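Local coordinates for sugar-binding transcriptional regulator, LacI family (Enterococcus faecalis, PDB 3CS3), which probably acts as a DNA-binding transcription factor of the LacI family whose C-terminal domain is thought to sense a sugar effector, at residues Phe68-Lys71 with Glu72-Phe76; Glu111-Asn115 with Val116-Lys120; Glu135-Ala138 with Val139-Glu143; Ala167-Ile170 with Leu171-Gln175. All coordinates share one frame; numbering follows the deposited sequence. Where two conformers were deposited one is given.

Contact 1 of 4, residues Phe68-Lys71 with Glu72-Phe76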
loop_
_atom_site.group_PDB
_atom_site.type_symbol
_atom_site.label_atom_id
_atom_site.label_comp_id
_atom_site.label_asym_id
_atom_site.label_seq_id
_atom_site.Cartn_x
_atom_site.Cartn_y
_atom_site.Cartn_z
ATOM N N PHE A 68 -1.581 -11.791 -14.355
ATOM C CA PHE A 68 -0.364 -12.232 -15.032
ATOM C C PHE A 68 -0.650 -13.650 -15.530
ATOM O O PHE A 68 -0.820 -14.559 -14.718
ATOM C CB PHE A 68 0.813 -12.220 -14.048
ATOM C CG PHE A 68 2.180 -12.130 -14.690
ATOM C CD1 PHE A 68 3.092 -11.180 -14.255
ATOM C CD2 PHE A 68 2.571 -13.007 -15.699
ATOM C CE1 PHE A 68 4.361 -11.094 -14.820
ATOM C CE2 PHE A 68 3.840 -12.929 -16.271
ATOM C CZ PHE A 68 4.735 -11.977 -15.829
ATOM N N PRO A 69 -0.727 -13.838 -16.865
ATOM C CA PRO A 69 -1.162 -15.118 -17.441
ATOM C C PRO A 69 -0.108 -16.198 -17.275
ATOM O O PRO A 69 1.079 -15.918 -17.447
ATOM C CB PRO A 69 -1.349 -14.795 -18.931
ATOM C CG PRO A 69 -1.309 -13.297 -19.025
ATOM C CD PRO A 69 -0.410 -12.865 -17.922
ATOM N N THR A 70 -0.557 -17.407 -16.936
ATOM C CA THR A 70 0.308 -18.574 -16.708
ATOM C C THR A 70 1.194 -18.894 -17.914
ATOM O O THR A 70 2.382 -19.183 -17.749
ATOM C CB THR A 70 -0.523 -19.821 -16.300
ATOM O OG1 THR A 70 -1.357 -19.493 -15.183
ATOM C CG2 THR A 70 0.371 -20.992 -15.906
ATOM N N LYS A 71 0.623 -18.811 -19.116
ATOM C CA LYS A 71 1.367 -19.037 -20.362
ATOM C C LYS A 71 2.546 -18.069 -20.544
ATOM O O LYS A 71 3.606 -18.469 -21.027
ATOM C CB LYS A 71 0.427 -19.000 -21.572
ATOM C CG LYS A 71 -0.473 -20.231 -21.681
ATOM C CD LYS A 71 -1.441 -20.137 -22.858
ATOM C CE LYS A 71 -2.364 -21.354 -22.903
ATOM N NZ LYS A 71 -3.450 -21.212 -23.913
ATOM N N GLU A 72 2.356 -16.813 -20.138
ATOM C CA GLU A 72 3.443 -15.827 -20.077
ATOM C C GLU A 72 4.508 -16.180 -19.040
ATOM O O GLU A 72 5.688 -15.882 -19.242
ATOM C CB GLU A 72 2.898 -14.423 -19.791
ATOM C CG GLU A 72 3.098 -13.416 -20.913
ATOM C CD GLU A 72 2.197 -13.663 -22.106
ATOM O OE1 GLU A 72 2.723 -14.067 -23.168
ATOM O OE2 GLU A 72 0.969 -13.457 -21.981
ATOM N N ILE A 73 4.089 -16.801 -17.935
ATOM C CA ILE A 73 5.019 -17.221 -16.877
ATOM C C ILE A 73 5.905 -18.362 -17.379
ATOM O O ILE A 73 7.126 -18.300 -17.240
ATOM C CB ILE A 73 4.291 -17.582 -15.541
ATOM C CG1 ILE A 73 3.607 -16.341 -14.962
ATOM C CG2 ILE A 73 5.258 -18.177 -14.515
ATOM C CD1 ILE A 73 2.923 -16.548 -13.630
ATOM N N GLU A 74 5.284 -19.372 -17.991
ATOM C CA GLU A 74 6.007 -20.485 -18.617
ATOM C C GLU A 74 7.041 -20.048 -19.666
ATOM O O GLU A 74 8.164 -20.554 -19.667
ATOM C CB GLU A 74 5.034 -21.503 -19.221
ATOM C CG GLU A 74 4.786 -22.741 -18.348
ATOM C CD GLU A 74 3.356 -22.864 -17.839
ATOM O OE1 GLU A 74 2.475 -22.118 -18.311
ATOM O OE2 GLU A 74 3.108 -23.733 -16.976
ATOM N N LYS A 75 6.660 -19.107 -20.534
ATOM C CA LYS A 75 7.548 -18.565 -21.576
ATOM C C LYS A 75 8.773 -17.854 -21.003
ATOM O O LYS A 75 9.864 -17.922 -21.575
ATOM C CB LYS A 75 6.796 -17.589 -22.484
ATOM C CG LYS A 75 5.918 -18.235 -23.539
ATOM C CD LYS A 75 5.241 -17.167 -24.386
ATOM C CE LYS A 75 4.337 -17.779 -25.441
ATOM N NZ LYS A 75 3.655 -16.732 -26.253
ATOM N N PHE A 76 8.577 -17.168 -19.879
ATOM C CA PHE A 76 9.655 -16.492 -19.165
ATOM C C PHE A 76 10.557 -17.507 -18.456
ATOM O O PHE A 76 11.753 -17.270 -18.297
ATOM C CB PHE A 76 9.067 -15.477 -18.180
ATOM C CG PHE A 76 10.079 -14.530 -17.585
ATOM C CD1 PHE A 76 10.895 -13.749 -18.396
ATOM C CD2 PHE A 76 10.190 -14.396 -16.204
ATOM C CE1 PHE A 76 11.821 -12.871 -17.838
ATOM C CE2 PHE A 76 11.112 -13.521 -15.638
ATOM C CZ PHE A 76 11.928 -12.757 -16.456
#
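The carbonyl oxygen of Thr70 takes the shortest sound bond of this helix start, from Glu74 N at 2.9 Å, nearly straight at the hydrogen (168°). One residue earlier, Ile73 N reaches Pro69 O at 3.2 Å, and Lys75 N closes the next turn on Lys71 O. Pro69 occupies the N-cap position, so its carbonyl is the first to receive an i+4 bond.

Around this backbone ladder the side chains pack in steps. Phe68, with CG swung anti to its own backbone N (chi1 -158°), brings its ring against the first turn, where CD2 lies 3.6 Å from Ile73 CG1 and CE2 3.9 Å from Glu72 CB. Glu72 bends at chi2 (72°), which carries OE2 back to within 3.7 Å of Pro69 CG. Thr70 and Glu74 run side by side in the same direction, the methyl CG2 of Thr70 3.4 Å from Glu74 OE1. The hydroxyl of Thr70 is hydrogen-bonded to Arg88, which also binds the Phe68 carbonyl and so ties the approach to the helix and its first turn together. Ile73 rests on Ile63, Ile83 and Val85, so this face of the helix packs on the sheet in the beta-alpha-beta unit of strand 60-64, helix 70-78 and strand 82-85.

Contact 2 of 4, residues Glu111-Asn115 with Val116-Lys120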
loop_
_atom_site.group_PDB
_atom_site.type_symbol
_atom_site.label_atom_id
_atom_site.label_comp_id
_atom_site.label_asym_id
_atom_site.label_seq_id
_atom_site.Cartn_x
_atom_site.Cartn_y
_atom_site.Cartn_z
ATOM N N GLU A 111 -15.723 -22.630 9.966
ATOM C CA GLU A 111 -15.974 -23.348 11.212
ATOM C C GLU A 111 -16.663 -22.449 12.225
ATOM O O GLU A 111 -17.447 -22.922 13.043
ATOM C CB GLU A 111 -14.646 -23.805 11.804
ATOM C CG GLU A 111 -14.704 -24.974 12.751
ATOM C CD GLU A 111 -13.316 -25.478 13.111
ATOM O OE1 GLU A 111 -12.573 -24.741 13.800
ATOM O OE2 GLU A 111 -12.966 -26.609 12.704
ATOM N N GLN A 112 -16.355 -21.155 12.167
ATOM C CA GLN A 112 -16.916 -20.182 13.087
ATOM C C GLN A 112 -18.380 -19.908 12.781
ATOM O O GLN A 112 -19.169 -19.654 13.700
ATOM C CB GLN A 112 -16.121 -18.875 13.038
ATOM C CG GLN A 112 -14.641 -19.023 13.332
ATOM C CD GLN A 112 -14.374 -19.398 14.769
ATOM O OE1 GLN A 112 -14.952 -18.821 15.687
ATOM N NE2 GLN A 112 -13.494 -20.372 14.974
ATOM N N PHE A 113 -18.736 -19.944 11.496
ATOM C CA PHE A 113 -20.133 -19.790 11.083
ATOM C C PHE A 113 -20.959 -21.006 11.494
ATOM O O PHE A 113 -22.090 -20.856 11.947
ATOM C CB PHE A 113 -20.255 -19.546 9.581
ATOM C CG PHE A 113 -19.634 -18.254 9.119
ATOM C CD1 PHE A 113 -20.367 -17.071 9.125
ATOM C CD2 PHE A 113 -18.315 -18.227 8.657
ATOM C CE1 PHE A 113 -19.791 -15.876 8.686
ATOM C CE2 PHE A 113 -17.728 -17.049 8.227
ATOM C CZ PHE A 113 -18.469 -15.864 8.242
ATOM N N VAL A 114 -20.377 -22.199 11.345
ATOM C CA VAL A 114 -20.983 -23.443 11.828
ATOM C C VAL A 114 -21.207 -23.387 13.344
ATOM O O VAL A 114 -22.341 -23.536 13.804
ATOM C CB VAL A 114 -20.140 -24.699 11.452
ATOM C CG1 VAL A 114 -20.662 -25.945 12.157
ATOM C CG2 VAL A 114 -20.123 -24.915 9.946
ATOM N N ASN A 115 -20.137 -23.129 14.099
ATOM C CA ASN A 115 -20.169 -23.107 15.569
ATOM C C ASN A 115 -21.168 -22.131 16.186
ATOM O O ASN A 115 -21.610 -22.331 17.317
ATOM C CB ASN A 115 -18.769 -22.844 16.139
ATOM C CG ASN A 115 -17.826 -24.030 15.969
ATOM O OD1 ASN A 115 -18.203 -25.072 15.436
ATOM N ND2 ASN A 115 -16.588 -23.867 16.420
ATOM N N VAL A 116 -21.522 -21.091 15.433
ATOM C CA VAL A 116 -22.497 -20.091 15.866
ATOM C C VAL A 116 -23.926 -20.438 15.384
ATOM O O VAL A 116 -24.910 -19.823 15.805
ATOM C CB VAL A 116 -22.044 -18.655 15.428
ATOM C CG1 VAL A 116 -22.590 -18.275 14.046
ATOM C CG2 VAL A 116 -22.429 -17.620 16.467
ATOM N N GLY A 117 -24.028 -21.432 14.503
ATOM C CA GLY A 117 -25.312 -21.863 13.956
ATOM C C GLY A 117 -25.905 -20.926 12.919
ATOM O O GLY A 117 -27.087 -20.570 13.000
ATOM N N SER A 118 -25.088 -20.545 11.938
ATOM C CA SER A 118 -25.514 -19.646 10.870
ATOM C C SER A 118 -26.634 -20.243 10.027
ATOM O O SER A 118 -26.641 -21.442 9.745
ATOM C CB SER A 118 -24.328 -19.285 9.978
ATOM O OG SER A 118 -23.330 -18.622 10.728
ATOM N N LYS A 119 -27.576 -19.394 9.629
ATOM C CA LYS A 119 -28.729 -19.813 8.837
ATOM C C LYS A 119 -28.473 -19.671 7.340
ATOM O O LYS A 119 -29.091 -20.367 6.536
ATOM C CB LYS A 119 -29.980 -19.021 9.249
ATOM C CG LYS A 119 -30.392 -19.195 10.718
ATOM C CD LYS A 119 -30.797 -20.637 11.025
ATOM C CE LYS A 119 -30.938 -20.881 12.520
ATOM N NZ LYS A 119 -31.192 -22.321 12.818
ATOM N N LYS A 120 -27.582 -18.748 6.985
ATOM C CA LYS A 120 -27.088 -18.571 5.621
ATOM C C LYS A 120 -25.742 -17.850 5.696
ATOM O O LYS A 120 -25.550 -16.959 6.528
ATOM C CB LYS A 120 -28.062 -17.749 4.762
ATOM C CG LYS A 120 -27.894 -17.994 3.262
ATOM C CD LYS A 120 -27.982 -16.718 2.435
ATOM C CE LYS A 120 -29.405 -16.399 2.012
ATOM N NZ LYS A 120 -29.432 -15.390 0.915
#
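Phe113 and Ser118 meet where the helix 102-115 gives way to the loop. The backbone carries the contact: Ser118 N donates to Phe113 O at 3.0 Å (N-H...O 159°). The serine side chain was modelled in two conformers, so its contacts are provisional; in one of them Ser118 OG lies 2.8 Å from Phe113 O and in the plane of the phenylalanine ring at its edge, 3.7 Å from Phe113 CD1. The Ser118 chi1 of -61° in this conformer sets OG beside its own backbone N, facing the same carbonyl.

Gly117 adds the second bond of a Schellman motif: its N approaches Val114 O at 2.8 Å, while its positive phi (75°) turns the chain out of the helix. A weak bond from Val116 N to Gln112 O precedes it, and Val116 CG1 packs against Phe113 O at 3.4 Å.

Farther out, the Phe113 ring meets that of Phe267 and rests on Ile210 and Phe182, and in the same conformer Ser118 OG is also within hydrogen-bonding reach of Asp180. The two Schellman bonds give the carbonyls of Phe113 and Val114 amide donors from beyond the last turn, and so terminate the helix.

Contact 3 of 4, residues Glu135-Ala138 with Val139-Glu143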
loop_
_atom_site.group_PDB
_atom_site.type_symbol
_atom_site.label_atom_id
_atom_site.label_comp_id
_atom_site.label_asym_id
_atom_site.label_seq_id
_atom_site.Cartn_x
_atom_site.Cartn_y
_atom_site.Cartn_z
ATOM N N GLU A 135 -9.712 -22.159 -4.233
ATOM C CA GLU A 135 -9.428 -23.026 -3.091
ATOM C C GLU A 135 -10.283 -22.676 -1.886
ATOM O O GLU A 135 -10.786 -23.570 -1.209
ATOM C CB GLU A 135 -7.957 -22.913 -2.694
ATOM C CG GLU A 135 -7.008 -23.471 -3.706
ATOM C CD GLU A 135 -6.879 -24.971 -3.612
ATOM O OE1 GLU A 135 -6.311 -25.457 -2.606
ATOM O OE2 GLU A 135 -7.334 -25.660 -4.549
ATOM N N ARG A 136 -10.423 -21.373 -1.623
ATOM C CA ARG A 136 -11.220 -20.875 -0.507
ATOM C C ARG A 136 -12.691 -21.219 -0.701
ATOM O O ARG A 136 -13.364 -21.606 0.247
ATOM C CB ARG A 136 -11.039 -19.366 -0.326
ATOM C CG ARG A 136 -9.827 -18.976 0.505
ATOM C CD ARG A 136 -9.461 -17.500 0.340
ATOM N NE ARG A 136 -8.015 -17.316 0.458
ATOM C CZ ARG A 136 -7.371 -16.158 0.339
ATOM N NH1 ARG A 136 -8.033 -15.030 0.099
ATOM N NH2 ARG A 136 -6.055 -16.132 0.462
ATOM N N LEU A 137 -13.161 -21.101 -1.940
ATOM C CA LEU A 137 -14.527 -21.452 -2.308
ATOM C C LEU A 137 -14.798 -22.953 -2.215
ATOM O O LEU A 137 -15.824 -23.355 -1.678
ATOM C CB LEU A 137 -14.854 -20.940 -3.711
ATOM C CG LEU A 137 -16.322 -20.743 -4.061
ATOM C CD1 LEU A 137 -17.016 -19.901 -3.006
ATOM C CD2 LEU A 137 -16.423 -20.091 -5.430
ATOM N N ALA A 138 -13.870 -23.769 -2.712
ATOM C CA ALA A 138 -14.027 -25.232 -2.720
ATOM C C ALA A 138 -14.163 -25.819 -1.323
ATOM O O ALA A 138 -14.880 -26.794 -1.118
ATOM C CB ALA A 138 -12.868 -25.895 -3.452
ATOM N N VAL A 139 -13.475 -25.209 -0.370
ATOM C CA VAL A 139 -13.479 -25.672 1.010
ATOM C C VAL A 139 -14.668 -25.099 1.795
ATOM O O VAL A 139 -15.273 -25.805 2.612
ATOM C CB VAL A 139 -12.098 -25.399 1.667
ATOM C CG1 VAL A 139 -12.204 -25.140 3.162
ATOM C CG2 VAL A 139 -11.180 -26.566 1.392
ATOM N N SER A 140 -15.003 -23.836 1.520
ATOM C CA SER A 140 -16.131 -23.153 2.158
ATOM C C SER A 140 -17.454 -23.827 1.816
ATOM O O SER A 140 -18.215 -24.168 2.717
ATOM C CB SER A 140 -16.190 -21.682 1.741
ATOM O OG SER A 140 -15.019 -20.996 2.124
ATOM N N THR A 141 -17.701 -24.020 0.517
ATOM C CA THR A 141 -18.926 -24.650 0.019
ATOM C C THR A 141 -19.070 -26.104 0.486
ATOM O O THR A 141 -20.166 -26.514 0.862
ATOM C CB THR A 141 -19.024 -24.590 -1.519
ATOM O OG1 THR A 141 -17.886 -25.237 -2.097
ATOM C CG2 THR A 141 -19.079 -23.146 -2.001
ATOM N N ARG A 142 -17.968 -26.857 0.478
ATOM C CA ARG A 142 -17.942 -28.239 0.979
ATOM C C ARG A 142 -18.365 -28.348 2.449
ATOM O O ARG A 142 -19.193 -29.196 2.799
ATOM C CB ARG A 142 -16.556 -28.865 0.777
ATOM C CG ARG A 142 -16.360 -30.240 1.421
ATOM C CD ARG A 142 -14.916 -30.727 1.315
ATOM N NE ARG A 142 -14.018 -30.083 2.277
ATOM C CZ ARG A 142 -12.694 -30.250 2.312
ATOM N NH1 ARG A 142 -11.972 -29.620 3.228
ATOM N NH2 ARG A 142 -12.084 -31.039 1.434
ATOM N N GLU A 143 -17.811 -27.484 3.299
ATOM C CA GLU A 143 -18.127 -27.515 4.728
ATOM C C GLU A 143 -19.523 -26.986 5.047
ATOM O O GLU A 143 -20.160 -27.457 5.987
ATOM C CB GLU A 143 -17.078 -26.763 5.545
ATOM C CG GLU A 143 -15.687 -27.392 5.546
ATOM C CD GLU A 143 -15.626 -28.728 6.273
ATOM O OE1 GLU A 143 -16.261 -28.868 7.343
ATOM O OE2 GLU A 143 -14.929 -29.634 5.775
#
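Two hydroxyls bend back onto the carbonyls one turn earlier: Ser140 OG bonds Arg136 O at 2.6 Å, and Thr141 OG1 bonds Leu137 O at 2.8 Å. Each of these oxygens also accepts the amide of the same residue, Ser140 N at 3.0 Å and Thr141 N at 3.0 Å, with hydroxyl and amide arriving from opposite faces of the carbonyl plane. The torsions differ. Ser140 holds OG anti to its carbonyl carbon (chi1 -61°), whereas Thr141 places OG1 between backbone N and carbonyl carbon (chi1 58°) and leaves CG2 beside the N. Both hydroxyls thus spend their proton on a carbonyl of their own helix.

The remaining backbone bonds are longer, Val139 N to Glu135 O at 3.3 Å and a weak one from Arg142 N to Ala138 O.

Apolar contact is slight: Thr141 CG2 lies 4.0 Å from Leu137 CD1, the two side chains crossing at a slant.

The charged groups of Glu135 and Arg136 find their partners outside these two turns. Glu135 forms a salt bridge with Arg103, while Arg136, which is buried, hydrogen-bonds Asn102 and a glycerol and makes a cation-pi contact with Phe212. Within the beta-alpha-beta unit of strand 121-125, helix 131-146 and strand 151-155, Leu137, Ser140 and Thr141 rest on Leu123, Leu137 also meets Ile153, and Val139 leans on Arg103 and Thr107 of the adjacent helix 102-115.

Contact 4 of 4, residues Ala167-Ile170 with Leu171-Gln175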
loop_
_atom_site.group_PDB
_atom_site.type_symbol
_atom_site.label_atom_id
_atom_site.label_comp_id
_atom_site.label_asym_id
_atom_site.label_seq_id
_atom_site.Cartn_x
_atom_site.Cartn_y
_atom_site.Cartn_z
ATOM N N ALA A 167 -21.847 -5.109 -0.638
ATOM C CA ALA A 167 -22.670 -4.722 0.510
ATOM C C ALA A 167 -23.949 -3.983 0.099
ATOM O O ALA A 167 -24.988 -4.143 0.739
ATOM C CB ALA A 167 -21.856 -3.884 1.485
ATOM N N LYS A 168 -23.862 -3.190 -0.970
ATOM C CA LYS A 168 -25.021 -2.497 -1.534
ATOM C C LYS A 168 -25.997 -3.493 -2.160
ATOM O O LYS A 168 -27.211 -3.336 -2.038
ATOM C CB LYS A 168 -24.580 -1.448 -2.567
ATOM C CG LYS A 168 -25.670 -0.435 -2.936
ATOM C CD LYS A 168 -25.155 0.688 -3.834
ATOM C CE LYS A 168 -25.239 0.314 -5.310
ATOM N NZ LYS A 168 -25.071 1.501 -6.195
ATOM N N LYS A 169 -25.452 -4.517 -2.814
ATOM C CA LYS A 169 -26.248 -5.581 -3.422
ATOM C C LYS A 169 -26.890 -6.480 -2.361
ATOM O O LYS A 169 -28.056 -6.847 -2.489
ATOM C CB LYS A 169 -25.389 -6.399 -4.396
ATOM C CG LYS A 169 -26.153 -7.444 -5.213
ATOM C CD LYS A 169 -25.485 -7.753 -6.561
ATOM C CE LYS A 169 -24.339 -8.761 -6.447
ATOM N NZ LYS A 169 -23.015 -8.121 -6.179
ATOM N N ILE A 170 -26.126 -6.809 -1.318
ATOM C CA ILE A 170 -26.588 -7.653 -0.209
ATOM C C ILE A 170 -27.739 -7.009 0.558
ATOM O O ILE A 170 -28.779 -7.639 0.770
ATOM C CB ILE A 170 -25.434 -7.982 0.779
ATOM C CG1 ILE A 170 -24.424 -8.926 0.133
ATOM C CG2 ILE A 170 -25.962 -8.622 2.056
ATOM C CD1 ILE A 170 -23.088 -8.996 0.856
ATOM N N LEU A 171 -27.557 -5.747 0.942
ATOM C CA LEU A 171 -28.494 -5.064 1.833
ATOM C C LEU A 171 -29.683 -4.415 1.114
ATOM O O LEU A 171 -30.467 -3.688 1.730
ATOM C CB LEU A 171 -27.757 -4.047 2.715
ATOM C CG LEU A 171 -26.680 -4.591 3.662
ATOM C CD1 LEU A 171 -25.845 -3.455 4.236
ATOM C CD2 LEU A 171 -27.277 -5.448 4.776
ATOM N N SER A 172 -29.807 -4.682 -0.186
ATOM C CA SER A 172 -31.008 -4.339 -0.943
ATOM C C SER A 172 -32.036 -5.462 -0.805
ATOM O O SER A 172 -33.170 -5.223 -0.384
ATOM C CB SER A 172 -30.676 -4.098 -2.417
ATOM O OG SER A 172 -29.940 -2.900 -2.587
ATOM N N GLN A 173 -31.621 -6.681 -1.155
ATOM C CA GLN A 173 -32.458 -7.877 -1.037
ATOM C C GLN A 173 -32.663 -8.278 0.425
ATOM O O GLN A 173 -31.734 -8.158 1.231
ATOM C CB GLN A 173 -31.845 -9.048 -1.816
ATOM C CG GLN A 173 -32.098 -9.008 -3.317
ATOM C CD GLN A 173 -31.079 -8.170 -4.065
ATOM O OE1 GLN A 173 -29.908 -8.537 -4.161
ATOM N NE2 GLN A 173 -31.524 -7.040 -4.606
ATOM N N PRO A 174 -33.885 -8.736 0.776
ATOM C CA PRO A 174 -34.159 -9.219 2.133
ATOM C C PRO A 174 -33.332 -10.458 2.483
ATOM O O PRO A 174 -33.402 -11.475 1.787
ATOM C CB PRO A 174 -35.657 -9.558 2.096
ATOM C CG PRO A 174 -36.201 -8.803 0.925
ATOM C CD PRO A 174 -35.091 -8.799 -0.074
ATOM N N GLN A 175 -32.543 -10.348 3.548
ATOM C CA GLN A 175 -31.681 -11.435 4.001
ATOM C C GLN A 175 -32.160 -11.969 5.351
ATOM O O GLN A 175 -33.178 -11.510 5.875
ATOM C CB GLN A 175 -30.227 -10.954 4.098
ATOM C CG GLN A 175 -29.634 -10.408 2.795
ATOM C CD GLN A 175 -29.186 -11.495 1.824
ATOM O OE1 GLN A 175 -29.037 -12.666 2.193
ATOM N NE2 GLN A 175 -28.958 -11.104 0.574
#
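Ser172 OG donates to Lys168 O at 2.8 Å, a hydroxyl serving as the donor at the C-terminal end of helix 160-170 in this parallel alpha/beta domain of the periplasmic binding protein-like fold. The hydroxyl approaches Lys168 O nearly end-on, with a C=O...O angle of 163°. The Ser172 chi1 of -70° keeps OG beside the backbone N, turned back over the last turn.

Alongside it, Leu171 N closes an ordinary helical bond on Ala167 O at 3.0 Å, and Leu171 is then the first residue to leave helical angles. A third link is weak: Gln175 NE2 reaches Ile170 O at 3.5 Å. Gln175 bends at chi2 (-79°), so that its amide end turns back toward the helix terminus. The other end of that amide, OE1, is probably hydrogen-bonded to Lys120 of the loop leading into strand 121-125.

Packing fills in between these bonds. Leu171 folds over the carbonyl it binds, CG lying 3.4 Å from Ala167 O, and its side chain rests on Tyr195 and Val196 of helix 186-196. Ile170 faces inward onto Ile154 and Leu122 of the parallel sheet. It crosses Gln175 at about a right angle, with Ile170 CG2 set 4.1 Å from Gln175 CG.

Overall arrangement
All four contacts are local, at a helix start, within a helix or at helix ends, and they follow one another in series along the chain. Contact 1 belongs to the seven-stranded sheet's domain; contacts 2, 3 and 4 lie on helices, and the loops after them, that pack around the parallel sheet of the other domain. Contacts 1 and 2 lie on opposite sides of the chain's centre, their centres about 40 Å apart. Lys120 NZ of contact 2 lies 3.0 Å from Gln175 OE1 of contact 4, probably a hydrogen bond. Contacts 2 and 3 approach to about 5 Å between nearest atoms. The glycerol about 3 Å from the Arg136 side chain, probably from the crystallisation liquor, may mark a pocket.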